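Local structure of nudix hydrolase DR_0079 (Deinococcus radiodurans, 2O5F) at residues 98-103 / 118-123. The protein hydrolyses nucleoside di- and triphosphates to monophosphates with magnesium as cofactor, preferring the cytosine ribonucleotides CDP and CTP. Numbering follows the deposited sequence.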
loop_
_atom_site.group_PDB
_atom_site.type_symbol
_atom_site.label_atom_id
_atom_site.label_comp_id
_atom_site.label_asym_id
_atom_site.label_seq_id
_atom_site.Cartn_x
_atom_site.Cartn_y
_atom_site.Cartn_z
ATOM N N SER A 98 -12.303 -5.859 -10.222
ATOM C CA SER A 98 -12.996 -6.129 -8.974
ATOM C C SER A 98 -12.047 -5.832 -7.810
ATOM O O SER A 98 -10.897 -6.273 -7.818
ATOM C CB SER A 98 -13.437 -7.595 -8.928
ATOM O OG SER A 98 -13.881 -7.955 -7.629
ATOM N N TRP A 99 -12.524 -5.068 -6.828
ATOM C CA TRP A 99 -11.728 -4.725 -5.649
ATOM C C TRP A 99 -12.618 -4.493 -4.438
ATOM O O TRP A 99 -13.830 -4.326 -4.558
ATOM C CB TRP A 99 -10.890 -3.460 -5.877
ATOM C CG TRP A 99 -11.696 -2.213 -6.101
ATOM C CD1 TRP A 99 -12.179 -1.759 -7.290
ATOM C CD2 TRP A 99 -12.108 -1.251 -5.108
ATOM N NE1 TRP A 99 -12.855 -0.583 -7.108
ATOM C CE2 TRP A 99 -12.827 -0.246 -5.780
ATOM C CE3 TRP A 99 -11.931 -1.149 -3.720
ATOM C CZ2 TRP A 99 -13.381 0.859 -5.118
ATOM C CZ3 TRP A 99 -12.481 -0.048 -3.057
ATOM C CH2 TRP A 99 -13.198 0.942 -3.763
ATOM N N ARG A 100 -12.011 -4.478 -3.262
ATOM C CA ARG A 100 -12.777 -4.251 -2.053
ATOM C C ARG A 100 -11.860 -3.928 -0.892
ATOM O O ARG A 100 -10.675 -4.269 -0.908
ATOM C CB ARG A 100 -13.600 -5.494 -1.699
ATOM C CG ARG A 100 -12.766 -6.664 -1.209
ATOM C CD ARG A 100 -13.643 -7.736 -0.583
ATOM N NE ARG A 100 -12.857 -8.773 0.079
ATOM C CZ ARG A 100 -12.064 -9.632 -0.552
ATOM N NH1 ARG A 100 -11.949 -9.585 -1.872
ATOM N NH2 ARG A 100 -11.385 -10.538 0.140
ATOM N N PRO A 101 -12.394 -3.234 0.120
ATOM C CA PRO A 101 -11.592 -2.890 1.290
ATOM C C PRO A 101 -11.251 -4.202 1.985
ATOM O O PRO A 101 -12.136 -5.013 2.261
ATOM C CB PRO A 101 -12.545 -2.037 2.117
ATOM C CG PRO A 101 -13.378 -1.365 1.074
ATOM C CD PRO A 101 -13.675 -2.505 0.130
ATOM N N LEU A 102 -9.973 -4.422 2.253
ATOM C CA LEU A 102 -9.565 -5.650 2.910
ATOM C C LEU A 102 -9.538 -5.435 4.421
ATOM O O LEU A 102 -10.008 -6.275 5.194
ATOM C CB LEU A 102 -8.186 -6.072 2.402
ATOM C CG LEU A 102 -7.762 -7.530 2.590
ATOM C CD1 LEU A 102 -8.740 -8.453 1.869
ATOM C CD2 LEU A 102 -6.354 -7.718 2.040
ATOM N N ALA A 103 -9.000 -4.296 4.838
ATOM C CA ALA A 103 -8.912 -3.973 6.251
ATOM C C ALA A 103 -8.495 -2.529 6.458
ATOM O O ALA A 103 -8.075 -1.851 5.523
ATOM C CB ALA A 103 -7.909 -4.900 6.937
ATOM N N VAL A 118 -6.450 -0.876 3.579
ATOM C CA VAL A 118 -5.779 -1.843 2.724
ATOM C C VAL A 118 -6.868 -2.425 1.830
ATOM O O VAL A 118 -7.944 -2.786 2.306
ATOM C CB VAL A 118 -5.132 -2.980 3.551
ATOM C CG1 VAL A 118 -4.249 -3.847 2.658
ATOM C CG2 VAL A 118 -4.319 -2.393 4.695
ATOM N N TYR A 119 -6.587 -2.490 0.537
ATOM C CA TYR A 119 -7.540 -3.003 -0.439
ATOM C C TYR A 119 -7.005 -4.243 -1.122
ATOM O O TYR A 119 -5.808 -4.518 -1.086
ATOM C CB TYR A 119 -7.785 -1.953 -1.519
ATOM C CG TYR A 119 -8.321 -0.651 -1.006
ATOM C CD1 TYR A 119 -9.687 -0.484 -0.766
ATOM C CD2 TYR A 119 -7.466 0.425 -0.755
ATOM C CE1 TYR A 119 -10.186 0.723 -0.298
ATOM C CE2 TYR A 119 -7.958 1.633 -0.285
ATOM C CZ TYR A 119 -9.314 1.775 -0.060
ATOM O OH TYR A 119 -9.803 2.979 0.397
ATOM N N GLU A 120 -7.900 -4.993 -1.750
ATOM C CA GLU A 120 -7.484 -6.162 -2.503
ATOM C C GLU A 120 -8.061 -5.998 -3.905
ATOM O O GLU A 120 -9.266 -5.800 -4.068
ATOM C CB GLU A 120 -7.999 -7.459 -1.872
ATOM C CG GLU A 120 -7.596 -8.694 -2.663
ATOM C CD GLU A 120 -8.046 -9.989 -2.019
ATOM O OE1 GLU A 120 -9.271 -10.241 -1.985
ATOM O OE2 GLU A 120 -7.171 -10.744 -1.536
ATOM N N LEU A 121 -7.189 -6.047 -4.905
ATOM C CA LEU A 121 -7.578 -5.917 -6.305
ATOM C C LEU A 121 -7.504 -7.328 -6.885
ATOM O O LEU A 121 -6.556 -8.063 -6.606
ATOM C CB LEU A 121 -6.592 -4.996 -7.035
ATOM C CG LEU A 121 -7.035 -4.215 -8.277
ATOM C CD1 LEU A 121 -8.045 -3.150 -7.859
ATOM C CD2 LEU A 121 -5.823 -3.544 -8.937
ATOM N N ARG A 122 -8.502 -7.718 -7.675
ATOM C CA ARG A 122 -8.512 -9.052 -8.274
ATOM C C ARG A 122 -8.220 -9.019 -9.774
ATOM O O ARG A 122 -8.920 -8.350 -10.536
ATOM C CB ARG A 122 -9.871 -9.735 -8.046
ATOM C CG ARG A 122 -10.312 -9.858 -6.592
ATOM C CD ARG A 122 -9.217 -10.467 -5.730
ATOM N NE ARG A 122 -8.696 -11.701 -6.307
ATOM C CZ ARG A 122 -9.343 -12.860 -6.306
ATOM N NH1 ARG A 122 -10.545 -12.951 -5.749
ATOM N NH2 ARG A 122 -8.793 -13.925 -6.872
ATOM N N SER A 123 -7.192 -9.755 -10.190
ATOM C CA SER A 123 -6.815 -9.837 -11.591
ATOM C C SER A 123 -5.779 -10.917 -11.833
ATOM O O SER A 123 -4.889 -11.132 -11.005
ATOM C CB SER A 123 -6.240 -8.511 -12.089
ATOM O OG SER A 123 -5.880 -8.609 -13.463
#
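Trp99 and Tyr119 run alongside each other in the same direction, with Trp99 CZ3 3.6 Å from Tyr119 CD1 and the ring planes 79° apart. With CG between its backbone N and carbonyl carbon (chi1 64°), the Trp99 ring is started toward Tyr119. Nearer the backbone, Trp99 CB rests 3.5 Å from Leu121 CD1. Pro101 adds a slanting contact, its CA 3.7 Å from Tyr119 CD1. Phe82 of the Nudix helix 78-90 joins this cluster, stacked on Tyr119 and edge-to-face with Trp99. An alanine in place of Trp99 would probably open a gap beside Tyr119 and Phe82, leaving both rings freer to shift.

The opposite face carries the charges. Arg100 and Glu120 extend together, and Arg100 NH1 forms a salt bridge with Glu120 OE1 at 2.8 Å; its hydrogen bond is weak, the N-H...O angle being poor, with guanidinium and carboxylate planes 71° apart. Arg42 also bridges OE1, while Tyr167 OH bonds OE2. Leu102 CD1 packs against Glu120 CB at 3.9 Å.

Backbone bonds join the antiparallel strands of this hairpin: Arg100 and Glu120 bond reciprocally, and Arg122 N reaches Ser98 O. Beyond Pro101 the register shifts by one at a classic beta bulge: Leu102 N, at 2.6 Å, and Ala103 N, at 3.1 Å, both donate to Val118 O, and Val118 N returns a bond to Ala103 O.

The pairing thus makes 98-105 an outer strand of the mixed sheet, held to strand 115-122, with an aromatic face against the helix carrying Glu85 and Glu89, the inferred magnesium ligands, and a carboxylate on the other face whose charge two arginines probably offset.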